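PDB 2OV3: periplasmic binding protein component of an ABC type zinc uptake transporter from Synechocystis sp., which probably captures zinc ions in the periplasm and delivers them to an ABC transporter for uptake into the cell. Local coordinates for residues A[200-205]-A[224-229]; A[21-26]-A[129-134]. All blocks are in the same frame, centred on the assembly; numbering follows the deposited sequence.

Contact 1: residues A[200-205]-A[224-229]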
loop_
_atom_site.group_PDB
_atom_site.type_symbol
_atom_site.label_atom_id
_atom_site.label_comp_id
_atom_site.label_asym_id
_atom_site.label_seq_id
_atom_site.Cartn_x
_atom_site.Cartn_y
_atom_site.Cartn_z
ATOM N N THR A 200 -23.503 -13.448 0.396
ATOM C CA THR A 200 -23.545 -12.209 1.153
ATOM C C THR A 200 -23.580 -11.043 0.176
ATOM O O THR A 200 -24.319 -10.074 0.361
ATOM C CB THR A 200 -22.318 -12.088 2.062
ATOM O OG1 THR A 200 -22.425 -13.040 3.127
ATOM C CG2 THR A 200 -22.215 -10.682 2.640
ATOM N N ALA A 201 -22.776 -11.161 -0.875
ATOM C CA ALA A 201 -22.695 -10.140 -1.907
ATOM C C ALA A 201 -24.046 -9.966 -2.601
ATOM O O ALA A 201 -24.542 -8.852 -2.718
ATOM C CB ALA A 201 -21.623 -10.519 -2.928
ATOM N N LYS A 202 -24.635 -11.062 -3.067
ATOM C CA LYS A 202 -25.927 -10.978 -3.740
ATOM C C LYS A 202 -26.986 -10.276 -2.885
ATOM O O LYS A 202 -27.713 -9.414 -3.376
ATOM C CB LYS A 202 -26.443 -12.369 -4.112
ATOM C CG LYS A 202 -25.631 -13.087 -5.162
ATOM C CD LYS A 202 -26.301 -14.400 -5.537
ATOM C CE LYS A 202 -25.543 -15.099 -6.654
ATOM N NZ LYS A 202 -26.238 -16.325 -7.150
ATOM N N GLU A 203 -27.063 -10.648 -1.609
ATOM C CA GLU A 203 -28.040 -10.058 -0.704
ATOM C C GLU A 203 -27.781 -8.592 -0.400
ATOM O O GLU A 203 -28.713 -7.857 -0.089
ATOM C CB GLU A 203 -28.091 -10.831 0.605
ATOM C CG GLU A 203 -28.557 -12.256 0.457
ATOM C CD GLU A 203 -28.139 -13.113 1.639
ATOM O OE1 GLU A 203 -28.399 -14.338 1.595
ATOM O OE2 GLU A 203 -27.550 -12.558 2.601
ATOM N N ASN A 204 -26.527 -8.159 -0.477
ATOM C CA ASN A 204 -26.228 -6.759 -0.208
ATOM C C ASN A 204 -26.136 -6.011 -1.520
ATOM O O ASN A 204 -25.820 -4.819 -1.559
ATOM C CB ASN A 204 -24.918 -6.596 0.556
ATOM C CG ASN A 204 -24.993 -7.151 1.955
ATOM O OD1 ASN A 204 -25.918 -6.848 2.719
ATOM N ND2 ASN A 204 -24.011 -7.959 2.311
ATOM N N ASN A 205 -26.426 -6.725 -2.598
ATOM C CA ASN A 205 -26.379 -6.159 -3.940
ATOM C C ASN A 205 -25.008 -5.574 -4.282
ATOM O O ASN A 205 -24.916 -4.499 -4.888
ATOM C CB ASN A 205 -27.441 -5.070 -4.099
ATOM C CG ASN A 205 -27.671 -4.693 -5.559
ATOM O OD1 ASN A 205 -28.212 -3.624 -5.863
ATOM N ND2 ASN A 205 -27.266 -5.580 -6.470
ATOM N N ALA A 224 -17.325 -12.759 -9.592
ATOM C CA ALA A 224 -18.117 -11.681 -10.157
ATOM C C ALA A 224 -19.272 -12.206 -11.009
ATOM O O ALA A 224 -20.407 -11.746 -10.885
ATOM C CB ALA A 224 -17.224 -10.768 -10.992
ATOM N N ALA A 225 -18.972 -13.163 -11.880
ATOM C CA ALA A 225 -19.977 -13.763 -12.739
ATOM C C ALA A 225 -21.121 -14.299 -11.886
ATOM O O ALA A 225 -22.281 -14.018 -12.159
ATOM C CB ALA A 225 -19.363 -14.888 -13.555
ATOM N N GLU A 226 -20.789 -15.062 -10.851
ATOM C CA GLU A 226 -21.795 -15.631 -9.970
ATOM C C GLU A 226 -22.618 -14.610 -9.201
ATOM O O GLU A 226 -23.797 -14.833 -8.930
ATOM C CB GLU A 226 -21.153 -16.589 -8.970
ATOM C CG GLU A 226 -21.104 -18.031 -9.438
ATOM C CD GLU A 226 -22.452 -18.541 -9.923
ATOM O OE1 GLU A 226 -23.464 -18.312 -9.216
ATOM O OE2 GLU A 226 -22.494 -19.174 -11.012
ATOM N N ILE A 227 -22.009 -13.495 -8.833
ATOM C CA ILE A 227 -22.728 -12.485 -8.083
ATOM C C ILE A 227 -23.483 -11.547 -9.016
ATOM O O ILE A 227 -24.348 -10.783 -8.584
ATOM C CB ILE A 227 -21.772 -11.641 -7.232
ATOM C CG1 ILE A 227 -20.853 -12.555 -6.417
ATOM C CG2 ILE A 227 -22.582 -10.735 -6.312
ATOM C CD1 ILE A 227 -19.813 -11.810 -5.606
ATOM N N GLY A 228 -23.147 -11.609 -10.297
ATOM C CA GLY A 228 -23.785 -10.737 -11.257
ATOM C C GLY A 228 -23.163 -9.354 -11.207
ATOM O O GLY A 228 -23.788 -8.371 -11.585
ATOM N N ALA A 229 -21.925 -9.256 -10.743
ATOM C CA ALA A 229 -21.282 -7.950 -10.667
ATOM C C ALA A 229 -20.180 -7.776 -11.714
ATOM O O ALA A 229 -19.864 -8.700 -12.463
ATOM C CB ALA A 229 -20.723 -7.728 -9.272
HETATM O O HOH W 1 -26.095 -8.415 -7.086
#
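K202 and I227 bring the C-terminal ends of helices 193-204 and 218-227 together, with their CA atoms 5.6 Å apart. The apolar contact is narrow: CB of A201 points at I227 and has CD1 and CG2 of that isoleucine both at 3.5 Å. Two branches reach one methyl because I227 sets CG2 anti to its backbone N, while CG1 lies anti to the carbonyl carbon (chi1 -50°) and carries CD1 onward. On the outer flank, K202 packs its CG against I227 CG2 at 4.0 Å, then runs extended across E226. There NZ and E226 OE1 form a long salt bridge of 4.0 Å, too far apart for a hydrogen bond. A water joins the helix ends, accepting from N205 ND2 at 3.1 Å and donating weakly to I227 O. With an alanine in place of I227, the A201 methyl would probably lose the two branches, CG2 and CD1, that meet it, and a gap would open between the helices next to I162. Each helix closes in a Schellman motif: N205 takes positive phi after the first, and G228 (phi 80°) after the second, where A229 N bonds to A224 O at 2.9 Å. A201 and I227 also rest on I162 of strand 160-163, so the contact pairs neighbouring crossover helices against a parallel sheet of 2-1-3-4 order, the alpha/beta lobe characteristic of metal-binding solute receptors.

Contact 2: residues A[21-26]-A[129-134]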
loop_
_atom_site.group_PDB
_atom_site.type_symbol
_atom_site.label_atom_id
_atom_site.label_comp_id
_atom_site.label_asym_id
_atom_site.label_seq_id
_atom_site.Cartn_x
_atom_site.Cartn_y
_atom_site.Cartn_z
ATOM N N GLY A 21 13.480 15.169 -3.367
ATOM C CA GLY A 21 13.721 15.940 -4.571
ATOM C C GLY A 21 14.931 15.414 -5.312
ATOM O O GLY A 21 15.110 14.202 -5.423
ATOM N N ASP A 22 15.771 16.326 -5.805
ATOM C CA ASP A 22 16.980 15.954 -6.547
ATOM C C ASP A 22 18.141 15.618 -5.620
ATOM O O ASP A 22 19.274 15.444 -6.072
ATOM C CB ASP A 22 17.375 17.076 -7.522
ATOM C CG ASP A 22 17.626 18.415 -6.829
ATOM O OD1 ASP A 22 17.642 19.456 -7.531
ATOM O OD2 ASP A 22 17.815 18.437 -5.591
ATOM N N LEU A 23 17.847 15.530 -4.323
ATOM C CA LEU A 23 18.868 15.202 -3.318
ATOM C C LEU A 23 18.943 13.700 -3.081
ATOM O O LEU A 23 19.799 13.214 -2.337
ATOM C CB LEU A 23 18.568 15.896 -1.992
ATOM C CG LEU A 23 18.462 17.422 -2.017
ATOM C CD1 LEU A 23 18.262 17.918 -0.590
ATOM C CD2 LEU A 23 19.733 18.019 -2.622
ATOM N N VAL A 24 18.027 12.970 -3.705
ATOM C CA VAL A 24 18.012 11.530 -3.570
ATOM C C VAL A 24 17.870 10.876 -4.921
ATOM O O VAL A 24 17.330 11.463 -5.856
ATOM C CB VAL A 24 16.837 11.025 -2.656
ATOM C CG1 VAL A 24 16.841 11.770 -1.319
ATOM C CG2 VAL A 24 15.494 11.198 -3.364
ATOM N N ARG A 25 18.383 9.654 -5.003
ATOM C CA ARG A 25 18.307 8.825 -6.201
ATOM C C ARG A 25 17.726 7.536 -5.632
ATOM O O ARG A 25 18.435 6.747 -5.000
ATOM C CB ARG A 25 19.700 8.573 -6.792
ATOM C CG ARG A 25 19.663 7.821 -8.119
ATOM C CD ARG A 25 21.023 7.809 -8.818
ATOM N NE ARG A 25 21.576 9.160 -8.935
ATOM C CZ ARG A 25 22.665 9.471 -9.628
ATOM N NH1 ARG A 25 23.335 8.525 -10.281
ATOM N NH2 ARG A 25 23.092 10.730 -9.655
ATOM N N VAL A 26 16.426 7.355 -5.837
ATOM C CA VAL A 26 15.701 6.198 -5.320
ATOM C C VAL A 26 15.756 4.945 -6.196
ATOM O O VAL A 26 15.658 5.032 -7.418
ATOM C CB VAL A 26 14.189 6.534 -5.105
ATOM C CG1 VAL A 26 13.474 5.352 -4.453
ATOM C CG2 VAL A 26 14.029 7.792 -4.251
ATOM N N ASP A 129 16.899 21.655 5.836
ATOM C CA ASP A 129 15.814 22.574 5.512
ATOM C C ASP A 129 14.949 22.122 4.340
ATOM O O ASP A 129 13.721 22.164 4.432
ATOM C CB ASP A 129 16.355 23.987 5.231
ATOM C CG ASP A 129 17.251 24.052 3.998
ATOM O OD1 ASP A 129 18.279 23.347 3.982
ATOM O OD2 ASP A 129 16.932 24.815 3.055
ATOM N N GLN A 130 15.579 21.702 3.241
ATOM C CA GLN A 130 14.829 21.259 2.065
ATOM C C GLN A 130 13.933 20.069 2.419
ATOM O O GLN A 130 12.792 19.979 1.965
ATOM C CB GLN A 130 15.778 20.897 0.911
ATOM C CG GLN A 130 16.710 22.037 0.517
ATOM C CD GLN A 130 17.384 21.860 -0.848
ATOM O OE1 GLN A 130 18.418 22.479 -1.117
ATOM N NE2 GLN A 130 16.799 21.035 -1.713
ATOM N N TYR A 131 14.451 19.175 3.256
ATOM C CA TYR A 131 13.705 18.007 3.693
ATOM C C TYR A 131 12.476 18.426 4.487
ATOM O O TYR A 131 11.359 18.018 4.168
ATOM C CB TYR A 131 14.600 17.097 4.540
ATOM C CG TYR A 131 15.720 16.451 3.743
ATOM C CD1 TYR A 131 17.047 16.543 4.160
ATOM C CD2 TYR A 131 15.453 15.776 2.553
ATOM C CE1 TYR A 131 18.079 15.982 3.409
ATOM C CE2 TYR A 131 16.477 15.215 1.799
ATOM C CZ TYR A 131 17.786 15.322 2.229
ATOM O OH TYR A 131 18.801 14.782 1.478
ATOM N N GLU A 132 12.676 19.247 5.515
ATOM C CA GLU A 132 11.559 19.705 6.339
ATOM C C GLU A 132 10.584 20.514 5.502
ATOM O O GLU A 132 9.380 20.510 5.755
ATOM C CB GLU A 132 12.054 20.564 7.502
ATOM C CG GLU A 132 12.951 19.839 8.486
ATOM C CD GLU A 132 13.084 20.582 9.791
ATOM O OE1 GLU A 132 13.657 20.011 10.750
ATOM O OE2 GLU A 132 12.616 21.740 9.869
ATOM N N ALA A 133 11.104 21.208 4.500
ATOM C CA ALA A 133 10.250 22.010 3.644
ATOM C C ALA A 133 9.424 21.102 2.746
ATOM O O ALA A 133 8.196 21.190 2.723
ATOM C CB ALA A 133 11.094 22.961 2.803
ATOM N N ASN A 134 10.103 20.237 2.000
ATOM C CA ASN A 134 9.420 19.314 1.112
ATOM C C ASN A 134 8.380 18.521 1.905
ATOM O O ASN A 134 7.284 18.261 1.418
ATOM C CB ASN A 134 10.438 18.373 0.442
ATOM C CG ASN A 134 11.313 19.094 -0.581
ATOM O OD1 ASN A 134 10.903 20.099 -1.162
ATOM N ND2 ASN A 134 12.505 18.574 -0.817
#
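Q130 O receives the backbone N of N134 at 2.7 Å, the shortest polar bond among the two segments, one within helix 128-153, and this helical turn presents both side chains to segment 21-26. No hydrogen bond crosses between the segments; the contact is made mainly by L23, whose CB points at the helix. With CG anti to the carbonyl carbon (chi1 -58°), L23 sends CD1 to a place beside both Q130 and Y131. Q130 meets it with the amide nitrogen, NE2 to CD1 being 3.6 Å, and the two side chains cross at about a right angle. The Y131 ring approaches the same methyl obliquely, CZ lying 3.9 Å from L23 CD1, while its OH lies 3.7 Å from L23 CB. That hydroxyl is satisfied by a hydrogen bond with D124 OD2, which would help to fix the reach of the ring. The geometry places the long helix 128-153, the connecting helix of this class of binding protein, beside the turn between helix 10-20 and edge strand 24-28 in a beta-alpha-beta unit that starts at strand 3-7. L23 and R25 bond through their backbones to M3, tying segment 21-26 into the parallel sheet. At the end of helix 10-20, G21 turns with positive phi (62°), and its N comes within 4.4 Å of N134 ND2, too far for a bond. The N134 amide instead gives ND2 to I19 O, in the last turn of helix 10-20.

Neither contact is a deep core: contact 1 is partly buried and contact 2 lies at the surface, on opposite sides of the chain's centre with their own centres about 47 Å apart. They share no helix or strand. Contact 1 pairs two helices that flank the sheet containing strand 160-163, whereas contact 2 sets the turn that leads from helix 10-20 into edge strand 24-28 against the long helix 128-153. Each relies on a small apolar contact without a direct hydrogen bond between its segments. Contact 1 adds a long ion pair and a water bridge at its exposed margin; contact 2 uses the N134 amide and the Y131 hydroxyl, whose hydrogen-bond partners lie outside the two segments. Both are remote from the zinc site of H37, H101 and H165.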